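Local coordinates for protein multicopper oxidase (Pseudomonas thermotolerans, PDB 6VOW) that probably oxidises phenolic or similar laccase substrates at one copper site and passes the electrons to dioxygen at a multi-copper cluster, at residues N132-P137 with G265-L270; P152-E157 with R222-D227; L167-K172 with T201-R206; A245-P250 with Y410-Y415. One frame throughout, in Å; residues are numbered along the deposited sequence. Where two conformers were deposited one is given.

How the interactions relate
All four interactions reach one six-stranded sheet, in the order 200-203, 165-174, 218-225, 267-273, 240-246, 249-255. Interaction 3 joins the first two strands. Interaction 4 uses the turn between the last two, and its centre is about 20 Å from that of interaction 3. Interactions 1 and 2 lie between, their centres about 4 Å apart. They join this sheet to strands 131-136 and 151-156, respectively, of another. R222 of interaction 2 pairs by backbone with L167 and L169 of interaction 3. R267 NH2 of interaction 1 forms a salt bridge with D413 OD2 of interaction 4 (2.7 Å). Interaction 1 supplies H136 to the Cu-O-Cu linkage, and the D413 side chain is about 7 Å from that group.

Interaction 1 (N132-P137 with G265-L270). With C2O (Cu-O-Cu linkage), chain B.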
# COMPACT_ATOMS: atom_id res chain seq x y z
N ASN A 132 -9.08 -0.11 -2.23
CA ASN A 132 -7.95 0.84 -2.27
C ASN A 132 -6.71 0.10 -2.54
O ASN A 132 -6.38 -0.80 -1.75
CB ASN A 132 -7.80 1.49 -0.87
CG ASN A 132 -9.03 2.28 -0.52
OD1 ASN A 132 -9.52 3.08 -1.36
ND2 ASN A 132 -9.55 2.08 0.68
N PHE A 133 -6.01 0.47 -3.61
CA PHE A 133 -4.76 -0.22 -3.92
C PHE A 133 -3.85 0.92 -4.18
O PHE A 133 -4.22 2.13 -4.01
CB PHE A 133 -4.96 -1.19 -5.13
CG PHE A 133 -5.92 -2.23 -4.82
CD1 PHE A 133 -5.59 -3.26 -4.04
CD2 PHE A 133 -7.26 -2.03 -5.14
CE1 PHE A 133 -6.52 -4.19 -3.66
CE2 PHE A 133 -8.22 -2.90 -4.73
CZ PHE A 133 -7.85 -4.02 -4.01
N TRP A 134 -2.65 0.58 -4.58
CA TRP A 134 -1.74 1.66 -5.08
C TRP A 134 -0.75 1.08 -6.03
O TRP A 134 -0.68 -0.15 -6.23
CB TRP A 134 -1.00 2.41 -3.91
CG TRP A 134 -0.15 1.61 -3.02
CD1 TRP A 134 -0.49 0.54 -2.29
CD2 TRP A 134 1.22 1.86 -2.77
NE1 TRP A 134 0.59 0.10 -1.61
CE2 TRP A 134 1.64 0.93 -1.86
CE3 TRP A 134 2.10 2.82 -3.21
CZ2 TRP A 134 2.94 0.88 -1.43
CZ3 TRP A 134 3.37 2.81 -2.74
CH2 TRP A 134 3.78 1.87 -1.83
N TYR A 135 0.05 1.95 -6.57
CA TYR A 135 1.02 1.58 -7.57
C TYR A 135 2.33 2.33 -7.36
O TYR A 135 2.36 3.51 -6.98
CB TYR A 135 0.41 1.87 -8.96
CG TYR A 135 0.14 3.33 -9.27
CD1 TYR A 135 1.08 4.06 -9.96
CD2 TYR A 135 -1.06 3.94 -8.95
CE1 TYR A 135 0.89 5.38 -10.28
CE2 TYR A 135 -1.27 5.28 -9.30
CZ TYR A 135 -0.25 5.98 -9.97
OH TYR A 135 -0.33 7.29 -10.32
N HIS A 136 3.38 1.65 -7.73
CA HIS A 136 4.70 2.21 -7.55
C HIS A 136 5.68 1.34 -8.28
O HIS A 136 5.33 0.29 -8.72
CB HIS A 136 5.05 2.21 -6.05
CG HIS A 136 5.02 0.86 -5.43
ND1 HIS A 136 6.03 -0.06 -5.57
CD2 HIS A 136 4.08 0.28 -4.66
CE1 HIS A 136 5.71 -1.17 -4.91
NE2 HIS A 136 4.53 -0.97 -4.33
N PRO A 137 6.92 1.81 -8.44
CA PRO A 137 7.90 0.99 -9.15
C PRO A 137 8.31 -0.13 -8.35
O PRO A 137 8.07 -0.14 -7.15
CB PRO A 137 9.10 1.94 -9.34
CG PRO A 137 8.46 3.27 -9.34
CD PRO A 137 7.37 3.20 -8.35
N GLY A 265 2.45 1.06 2.62
CA GLY A 265 1.69 0.26 1.66
C GLY A 265 0.37 -0.31 2.13
O GLY A 265 -0.28 -1.07 1.40
N MET A 266 -0.06 0.09 3.32
CA MET A 266 -1.36 -0.24 3.80
C MET A 266 -2.36 0.83 3.53
O MET A 266 -2.07 1.99 3.38
CB MET A 266 -1.32 -0.53 5.31
CG MET A 266 -0.49 -1.79 5.59
SD MET A 266 -0.25 -2.00 7.36
CE MET A 266 -1.74 -2.74 7.93
N ARG A 267 -3.59 0.41 3.49
CA ARG A 267 -4.68 1.33 3.23
C ARG A 267 -5.84 0.97 4.10
O ARG A 267 -5.99 -0.17 4.54
CB ARG A 267 -5.11 1.17 1.77
CG ARG A 267 -4.06 1.44 0.73
CD ARG A 267 -3.27 0.21 0.34
NE ARG A 267 -4.04 -0.89 -0.30
CZ ARG A 267 -3.66 -2.15 -0.24
NH1 ARG A 267 -2.60 -2.51 0.48
NH2 ARG A 267 -4.38 -3.09 -0.82
N ILE A 268 -6.72 1.91 4.29
CA ILE A 268 -7.97 1.67 4.97
C ILE A 268 -9.02 2.54 4.34
O ILE A 268 -8.75 3.62 3.81
CB ILE A 268 -7.92 2.03 6.50
CG1 ILE A 268 -7.53 3.50 6.82
CG2 ILE A 268 -6.96 1.11 7.21
CD1 ILE A 268 -7.53 3.76 8.31
N ASP A 269 -10.24 2.09 4.50
CA ASP A 269 -11.40 2.98 4.31
C ASP A 269 -11.88 3.23 5.70
O ASP A 269 -12.19 2.28 6.44
CB ASP A 269 -12.51 2.29 3.60
CG ASP A 269 -12.29 2.17 2.11
OD1 ASP A 269 -11.97 3.19 1.47
OD2 ASP A 269 -12.48 1.06 1.58
N LEU A 270 -11.96 4.50 6.02
CA LEU A 270 -12.24 4.97 7.31
C LEU A 270 -13.49 5.79 7.08
O LEU A 270 -13.41 6.84 6.41
CB LEU A 270 -11.04 5.79 7.84
CG LEU A 270 -11.29 6.38 9.23
CD1 LEU A 270 -11.85 5.37 10.20
CD2 LEU A 270 -10.11 7.04 9.85
CU2 C2O B . 3.85 -2.21 -2.90
CU3 C2O B . 6.69 -5.67 -3.97
O1 C2O B . 5.26 -4.00 -3.29
O HOH W 1 -10.77 -0.53 0.34
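R267 reaches across to the backbone carbonyl of N132, and hydrogen bonds carry most of this contact. R267 NE donates to N132 O at 2.8 Å, nearly straight (162°). The oxygen lies in the guanidinium plane, but NE sits above the carbonyl plane. A weak bond from R267 NH2 to N132 O (3.2 Å) supports it. The arginine chain is bent at chi2 (91°) and again at chi3, and its NH1 turns back to G265 O at 2.9 Å. Its NH2 also forms a salt bridge with D413. An alanine here would probably leave N132 O without its arginine donors and D413 without its salt-bridge partner.

A second polar link runs from N132 ND2 to D269 OD1 (2.8 Å, 171°). The donor comes in above the carboxylate plane. R220 pairs with the same OD1, and a water joins D269 OD2 to N132 N, weakly at the latter.

W134 NE1 gives a weak bond to G265 O (3.3 Å). Packing follows the same indole: its CZ2 is 3.4 Å from G265 CA, an approach helped by the missing side chain. W134 CD1 lies 3.8 Å from R267 CD.

The metal contact is H136 NE2 to CU2 of the Cu-O-Cu linkage, 2.0 Å. H96 and H440 bind the same copper. H136 ND1 donates to P137 O, which should fix the ring's rotation. This is the histidine-lined copper cluster of a multicopper oxidase, here beside the packed sheets of what are probably two cupredoxin-like domains.

Interaction 2 (P152-E157 with R222-D227)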
# COMPACT_ATOMS: atom_id res chain seq x y z
N PRO A 152 -2.21 6.52 -5.70
CA PRO A 152 -3.39 5.73 -5.32
C PRO A 152 -4.12 5.13 -6.54
O PRO A 152 -4.21 5.82 -7.59
CB PRO A 152 -4.30 6.78 -4.60
CG PRO A 152 -3.85 8.09 -5.04
CD PRO A 152 -2.57 7.91 -5.89
N LEU A 153 -4.59 3.88 -6.39
CA LEU A 153 -5.55 3.18 -7.31
C LEU A 153 -6.82 2.78 -6.60
O LEU A 153 -6.77 2.02 -5.63
CB LEU A 153 -4.93 1.93 -7.89
CG LEU A 153 -5.74 1.00 -8.75
CD1 LEU A 153 -6.37 1.77 -9.87
CD2 LEU A 153 -4.89 -0.14 -9.26
N VAL A 154 -7.95 3.35 -6.99
CA VAL A 154 -9.27 2.97 -6.46
C VAL A 154 -9.99 2.05 -7.44
O VAL A 154 -10.14 2.43 -8.60
CB VAL A 154 -10.16 4.20 -6.19
CG1 VAL A 154 -11.50 3.81 -5.63
CG2 VAL A 154 -9.50 5.13 -5.17
N VAL A 155 -10.39 0.86 -6.99
CA VAL A 155 -11.28 0.02 -7.71
C VAL A 155 -12.65 0.18 -7.06
O VAL A 155 -12.85 -0.24 -5.93
CB VAL A 155 -10.77 -1.43 -7.75
CG1 VAL A 155 -11.74 -2.32 -8.58
CG2 VAL A 155 -9.35 -1.46 -8.40
N GLU A 156 -13.56 0.91 -7.75
CA GLU A 156 -14.88 1.12 -7.30
C GLU A 156 -15.64 -0.23 -7.14
O GLU A 156 -15.43 -1.21 -7.89
CB GLU A 156 -15.59 2.10 -8.24
CG GLU A 156 -15.01 3.52 -8.11
CD GLU A 156 -15.57 4.56 -9.09
OE1 GLU A 156 -16.64 4.23 -9.64
OE2 GLU A 156 -14.98 5.67 -9.29
N GLU A 157 -16.47 -0.32 -6.11
CA GLU A 157 -17.36 -1.54 -5.95
C GLU A 157 -18.29 -1.70 -7.21
O GLU A 157 -18.67 -0.72 -7.86
CB GLU A 157 -18.26 -1.46 -4.72
CG GLU A 157 -17.55 -1.49 -3.35
CD GLU A 157 -16.73 -0.19 -3.08
OE1 GLU A 157 -17.14 0.99 -3.45
OE2 GLU A 157 -15.64 -0.34 -2.50
N ARG A 222 -10.45 7.40 2.20
CA ARG A 222 -9.60 6.33 1.66
C ARG A 222 -8.19 6.74 2.05
O ARG A 222 -7.73 7.78 1.61
CB ARG A 222 -9.72 6.30 0.12
CG ARG A 222 -11.12 6.00 -0.36
CD ARG A 222 -11.18 6.13 -1.87
NE ARG A 222 -12.50 5.78 -2.47
CZ ARG A 222 -12.95 4.55 -2.68
NH1 ARG A 222 -12.32 3.52 -2.30
NH2 ARG A 222 -14.14 4.35 -3.27
N LEU A 223 -7.53 5.94 2.89
CA LEU A 223 -6.22 6.33 3.48
C LEU A 223 -5.21 5.42 2.91
O LEU A 223 -5.31 4.18 3.06
CB LEU A 223 -6.28 6.15 4.96
CG LEU A 223 -7.04 7.34 5.57
CD1 LEU A 223 -7.77 6.96 6.84
CD2 LEU A 223 -6.02 8.40 5.89
N PHE A 224 -4.27 6.01 2.20
CA PHE A 224 -3.19 5.29 1.55
C PHE A 224 -1.85 5.70 2.17
O PHE A 224 -1.50 6.89 2.23
CB PHE A 224 -3.10 5.62 0.05
CG PHE A 224 -4.38 5.48 -0.71
CD1 PHE A 224 -5.31 6.47 -0.70
CD2 PHE A 224 -4.61 4.36 -1.47
CE1 PHE A 224 -6.46 6.33 -1.49
CE2 PHE A 224 -5.77 4.19 -2.18
CZ PHE A 224 -6.67 5.22 -2.24
N ASN A 225 -1.11 4.71 2.61
CA ASN A 225 0.23 5.03 3.11
C ASN A 225 1.17 4.79 1.94
O ASN A 225 1.50 3.63 1.58
CB ASN A 225 0.58 4.17 4.34
CG ASN A 225 2.02 4.43 4.83
OD1 ASN A 225 2.87 4.93 4.08
ND2 ASN A 225 2.29 4.09 6.09
N LEU A 226 1.58 5.89 1.31
CA LEU A 226 2.41 5.78 0.19
C LEU A 226 3.85 5.97 0.56
O LEU A 226 4.66 6.09 -0.33
CB LEU A 226 1.99 6.73 -0.95
CG LEU A 226 0.53 6.64 -1.32
CD1 LEU A 226 0.33 7.52 -2.53
CD2 LEU A 226 0.10 5.22 -1.67
N ASP A 227 4.17 5.84 1.85
CA ASP A 227 5.49 6.06 2.31
C ASP A 227 6.40 4.86 2.16
O ASP A 227 5.97 3.79 2.19
CB ASP A 227 5.51 6.51 3.73
CG ASP A 227 6.84 7.21 4.07
OD1 ASP A 227 7.03 8.37 3.56
OD2 ASP A 227 7.71 6.53 4.74
O HOH W 2 -13.75 1.07 -3.62
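P152 sets its CB over the centre of the F224 ring. This is a CH-pi contact, 3.7 Å from P152 CB to the centroid of F224 and only 9° off the ring normal. P152 CD also comes within 4.5 Å of L226 CD1, a looser apolar touch. At L153 it is the backbone that meets F224: the carbonyl oxygen lies near the edge of the ring.

V154 splits its two methyls between two partners. CG1 is anti to the backbone N (chi1 -180°) and lies over the centre of the R222 guanidinium, with V154 CG1 3.4 Å from R222 CZ. CG2 packs beside R222 CD and lies 4.1 Å from F224 CZ, at the ring edge. The valine crosses both side chains at about a right angle.

V155 contributes its carbonyl oxygen, which accepts a hydrogen bond from a water. The same water donates to E157 OE2 (2.6 Å) and accepts from R222 NH1 (3.1 Å), lying in the guanidinium plane. E157 OE1 stays 4.5 Å from R222 NH2, beyond a salt bridge. R222 pairs instead with E166, and E157 OE2 with R220.

No direct hydrogen bond crosses between the segments. The strand axes approach to 8.9 Å at 142°. That is face-to-face packing of two beta sheets, consistent with the interface between the first and second cupredoxin domains of a three-domain multicopper oxidase.

Interaction 3 (L167-K172 with T201-R206)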
# COMPACT_ATOMS: atom_id res chain seq x y z
N LEU A 167 -13.15 10.63 0.06
CA LEU A 167 -12.00 11.49 -0.02
C LEU A 167 -10.79 10.59 0.03
O LEU A 167 -10.70 9.73 0.90
CB LEU A 167 -11.99 12.35 1.22
CG LEU A 167 -10.96 13.44 1.24
CD1 LEU A 167 -11.20 14.44 0.10
CD2 LEU A 167 -11.07 14.12 2.58
N SER A 168 -9.88 10.79 -0.90
CA SER A 168 -8.63 10.08 -0.94
C SER A 168 -7.53 10.85 -0.22
O SER A 168 -7.32 12.04 -0.49
CB SER A 168 -8.19 9.86 -2.38
OG SER A 168 -9.08 8.99 -3.04
N LEU A 169 -6.82 10.16 0.68
CA LEU A 169 -5.69 10.72 1.53
C LEU A 169 -4.46 9.89 1.33
O LEU A 169 -4.44 8.76 1.78
CB LEU A 169 -6.02 10.73 3.03
CG LEU A 169 -6.62 12.07 3.45
CD1 LEU A 169 -7.70 12.54 2.51
CD2 LEU A 169 -7.18 11.94 4.82
N SER A 170 -3.48 10.45 0.64
CA SER A 170 -2.24 9.73 0.35
C SER A 170 -1.15 10.31 1.24
O SER A 170 -0.79 11.47 1.11
CB SER A 170 -1.85 9.88 -1.12
OG SER A 170 -2.73 9.14 -1.98
N LEU A 171 -0.70 9.49 2.18
CA LEU A 171 0.34 9.87 3.12
C LEU A 171 1.71 9.59 2.58
O LEU A 171 1.98 8.51 2.11
CB LEU A 171 0.20 9.02 4.36
CG LEU A 171 -1.11 9.31 5.09
CD1 LEU A 171 -1.42 8.23 6.10
CD2 LEU A 171 -0.92 10.62 5.78
N LYS A 172 2.60 10.56 2.74
CA LYS A 172 3.98 10.37 2.39
C LYS A 172 4.87 11.24 3.27
O LYS A 172 4.62 12.46 3.47
CB LYS A 172 4.22 10.65 0.89
CG LYS A 172 5.58 10.14 0.44
CD LYS A 172 5.77 10.28 -1.03
CE LYS A 172 6.62 9.11 -1.50
NZ LYS A 172 8.03 9.22 -1.06
N THR A 201 6.06 15.09 6.49
CA THR A 201 4.84 14.31 6.28
C THR A 201 3.90 15.19 5.51
O THR A 201 3.88 16.40 5.68
CB THR A 201 4.26 13.84 7.60
OG1 THR A 201 5.16 12.88 8.17
CG2 THR A 201 2.98 13.15 7.39
N THR A 202 3.22 14.57 4.57
CA THR A 202 2.30 15.24 3.70
C THR A 202 1.11 14.29 3.52
O THR A 202 1.21 13.06 3.64
CB THR A 202 2.89 15.49 2.31
OG1 THR A 202 3.39 14.27 1.80
CG2 THR A 202 4.00 16.60 2.26
N VAL A 203 -0.01 14.90 3.26
CA VAL A 203 -1.22 14.25 2.85
C VAL A 203 -1.50 14.87 1.54
O VAL A 203 -1.70 16.10 1.48
CB VAL A 203 -2.37 14.55 3.82
CG1 VAL A 203 -3.71 14.33 3.15
CG2 VAL A 203 -2.26 13.62 5.00
N ASN A 204 -1.52 14.03 0.50
CA ASN A 204 -1.74 14.51 -0.89
C ASN A 204 -0.76 15.60 -1.26
O ASN A 204 -1.13 16.63 -1.81
CB ASN A 204 -3.21 14.98 -1.06
CG ASN A 204 -4.23 13.87 -0.77
OD1 ASN A 204 -3.91 12.70 -0.82
ND2 ASN A 204 -5.45 14.24 -0.46
N ALA A 205 0.52 15.41 -0.91
CA ALA A 205 1.63 16.40 -1.22
C ALA A 205 1.70 17.68 -0.39
O ALA A 205 2.57 18.54 -0.64
CB ALA A 205 1.58 16.81 -2.68
N ARG A 206 0.80 17.82 0.58
CA ARG A 206 0.70 19.03 1.35
C ARG A 206 0.95 18.71 2.84
O ARG A 206 0.32 17.76 3.33
CB ARG A 206 -0.71 19.57 1.17
CG ARG A 206 -1.12 19.86 -0.27
CD ARG A 206 -0.71 21.25 -0.76
NE ARG A 206 -1.37 22.31 -0.01
CZ ARG A 206 -2.58 22.83 -0.24
NH1 ARG A 206 -3.38 22.42 -1.25
NH2 ARG A 206 -3.01 23.79 0.60
O HOH W 3 1.44 13.07 0.40
O HOH W 4 -4.86 10.52 -2.39
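N204 extends the pairing with strand 167-172 through its side chain. From CB, chi1 of -59° sets CG anti to the carbonyl carbon. CG then lies 3.6 Å from S168 O. OD1 accepts from S170 N at 2.7 Å, with the donor tilted from the carbonyl plane of the amide. A water donates to the same OD1 and also meets S170 OG. At the tip, ND2 donates to S168 O at 2.9 Å (160°), in the plane of that carbonyl. The side-chain amide thus accepts from one backbone N-H and donates to one carbonyl, much as a further strand residue would. Its own N donates to S170 O.

Regular antiparallel pairing follows. K172 and T202 form a hydrogen-bonded pair. K172 O accepts twice, from T202 N and from T202 OG1 (2.8 Å), which reach it from opposite faces. L171 and V203 form the non-hydrogen-bonded pair. Their side chains lie side by side, and L171 CD2 is tight against V203 CG2 at 3.4 Å. V203 CG1 also touches L169 CG, 3.7 Å away.

This is an outer antiparallel strand of a sheet consistent with a cupredoxin-like domain, running into a type I' turn from V203 to R206.

Interaction 4 (A245-P250 with Y410-Y415); sequences ALDGHP and YFTDTY
Y410 meets L246 first: its CD2 is 3.7 Å from L246 CD1. The two side chains cross at about a right angle.

F411 touches H249 near its root, with F411 CB 4.0 Å from H249 CG. The phenyl ring itself leads away. A water lies 2.8 Å from F411 O and 2.6 Å from H249 O, so it links the two carbonyls. A second water accepts from F411 N and bonds weakly to P250 O.

T412 lies alongside D247, both side chains pointing the same way. T412 OG1 is 2.8 Å from D247 OD2. It is also 2.8 Å from T414 O, and its one proton could serve either acceptor. D247 OD1 accepts from R267 N. An alanine at D247 would probably leave the T412 hydroxyl without its carboxylate mate and R267 N without this acceptor.

D413 meets H249 through water. That water lies 2.6 Å from D413 OD2 and 3.0 Å from H249 NE2. OD2 also pairs with R267, and OD1 with H96, a residue of the copper-cluster pocket. T414 OG1 donates to D413 OD1 and is also hydrogen-bonded to H391, a copper ligand. D413 and T414 are thus second-shell residues.

D247 and G248 form the tight turn between strands 240-246 and 249-255, the last two strands at one edge of the six-stranded sheet. Facing it, 410-412 is the outer strand beside 397-402. After D413, strand 414-417 joins another sheet, beside 388-392.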
# COMPACT_ATOMS: atom_id res chain seq x y z
N ALA A 245 -12.82 -1.23 5.62
CA ALA A 245 -11.94 -2.10 4.86
C ALA A 245 -10.49 -1.84 5.14
O ALA A 245 -10.09 -0.69 5.35
CB ALA A 245 -12.14 -1.89 3.38
N LEU A 246 -9.71 -2.90 5.01
CA LEU A 246 -8.23 -2.86 5.24
C LEU A 246 -7.49 -3.50 4.08
O LEU A 246 -7.74 -4.71 3.71
CB LEU A 246 -7.87 -3.59 6.51
CG LEU A 246 -8.74 -3.44 7.72
CD1 LEU A 246 -8.31 -4.46 8.81
CD2 LEU A 246 -8.71 -2.00 8.20
N ASP A 247 -6.61 -2.68 3.48
CA ASP A 247 -5.71 -3.12 2.43
C ASP A 247 -6.57 -3.68 1.28
O ASP A 247 -6.35 -4.76 0.77
CB ASP A 247 -4.73 -4.13 3.03
CG ASP A 247 -4.07 -3.61 4.35
OD1 ASP A 247 -3.56 -2.50 4.35
OD2 ASP A 247 -4.16 -4.27 5.39
N GLY A 248 -7.56 -2.88 0.92
CA GLY A 248 -8.50 -3.17 -0.21
C GLY A 248 -9.50 -4.31 -0.02
O GLY A 248 -10.03 -4.84 -1.01
N HIS A 249 -9.75 -4.73 1.22
CA HIS A 249 -10.69 -5.82 1.48
C HIS A 249 -11.63 -5.52 2.62
O HIS A 249 -11.19 -5.19 3.72
CB HIS A 249 -9.96 -7.07 1.72
CG HIS A 249 -9.22 -7.51 0.54
ND1 HIS A 249 -9.79 -8.26 -0.46
CD2 HIS A 249 -7.99 -7.19 0.12
CE1 HIS A 249 -8.90 -8.45 -1.42
NE2 HIS A 249 -7.80 -7.80 -1.08
N PRO A 250 -12.94 -5.57 2.36
CA PRO A 250 -13.94 -5.20 3.33
C PRO A 250 -13.89 -5.93 4.65
O PRO A 250 -13.45 -7.06 4.69
CB PRO A 250 -15.22 -5.57 2.61
CG PRO A 250 -14.88 -5.17 1.18
CD PRO A 250 -13.54 -5.78 1.03
N TYR A 410 -8.93 -11.41 8.72
CA TYR A 410 -9.24 -10.54 7.60
C TYR A 410 -8.26 -10.82 6.51
O TYR A 410 -7.22 -11.47 6.76
CB TYR A 410 -9.18 -9.07 8.04
CG TYR A 410 -7.78 -8.63 8.50
CD1 TYR A 410 -7.21 -9.10 9.68
CD2 TYR A 410 -7.05 -7.72 7.73
CE1 TYR A 410 -5.93 -8.68 10.06
CE2 TYR A 410 -5.83 -7.27 8.10
CZ TYR A 410 -5.27 -7.75 9.26
OH TYR A 410 -4.04 -7.25 9.54
N PHE A 411 -8.63 -10.39 5.32
CA PHE A 411 -7.86 -10.54 4.08
C PHE A 411 -7.10 -9.30 3.78
O PHE A 411 -7.59 -8.22 3.93
CB PHE A 411 -8.76 -10.76 2.86
CG PHE A 411 -9.30 -12.18 2.74
CD1 PHE A 411 -8.49 -13.21 2.24
CD2 PHE A 411 -10.63 -12.44 3.06
CE1 PHE A 411 -8.96 -14.49 2.15
CE2 PHE A 411 -11.14 -13.74 2.94
CZ PHE A 411 -10.30 -14.76 2.49
N THR A 412 -5.91 -9.46 3.28
CA THR A 412 -4.99 -8.37 3.04
C THR A 412 -3.84 -8.92 2.25
O THR A 412 -3.68 -10.11 2.20
CB THR A 412 -4.52 -7.78 4.41
OG1 THR A 412 -3.58 -6.77 4.17
CG2 THR A 412 -3.94 -8.82 5.31
N ASP A 413 -3.07 -8.02 1.61
CA ASP A 413 -1.81 -8.31 0.91
C ASP A 413 -0.62 -7.98 1.85
O ASP A 413 0.57 -8.29 1.55
CB ASP A 413 -1.74 -7.51 -0.40
CG ASP A 413 -1.96 -5.98 -0.20
OD1 ASP A 413 -1.12 -5.36 0.48
OD2 ASP A 413 -2.97 -5.39 -0.71
N THR A 414 -0.92 -7.39 3.01
CA THR A 414 0.12 -6.99 3.94
C THR A 414 -0.21 -7.18 5.38
O THR A 414 -1.27 -6.89 5.79
CB THR A 414 0.51 -5.56 3.61
OG1 THR A 414 0.98 -5.63 2.30
CG2 THR A 414 1.70 -5.04 4.45
N TYR A 415 0.74 -7.71 6.13
CA TYR A 415 0.57 -7.80 7.57
C TYR A 415 1.71 -7.07 8.25
O TYR A 415 2.88 -7.33 7.99
CB TYR A 415 0.57 -9.23 8.08
CG TYR A 415 0.25 -9.27 9.54
CD1 TYR A 415 -1.00 -8.80 9.99
CD2 TYR A 415 1.17 -9.72 10.51
CE1 TYR A 415 -1.34 -8.78 11.32
CE2 TYR A 415 0.83 -9.71 11.88
CZ TYR A 415 -0.44 -9.25 12.28
OH TYR A 415 -0.88 -9.19 13.63
O HOH W 5 -4.95 -6.91 -1.49
O HOH W 6 -9.81 -6.93 5.02
O HOH W 7 -11.02 -9.46 5.08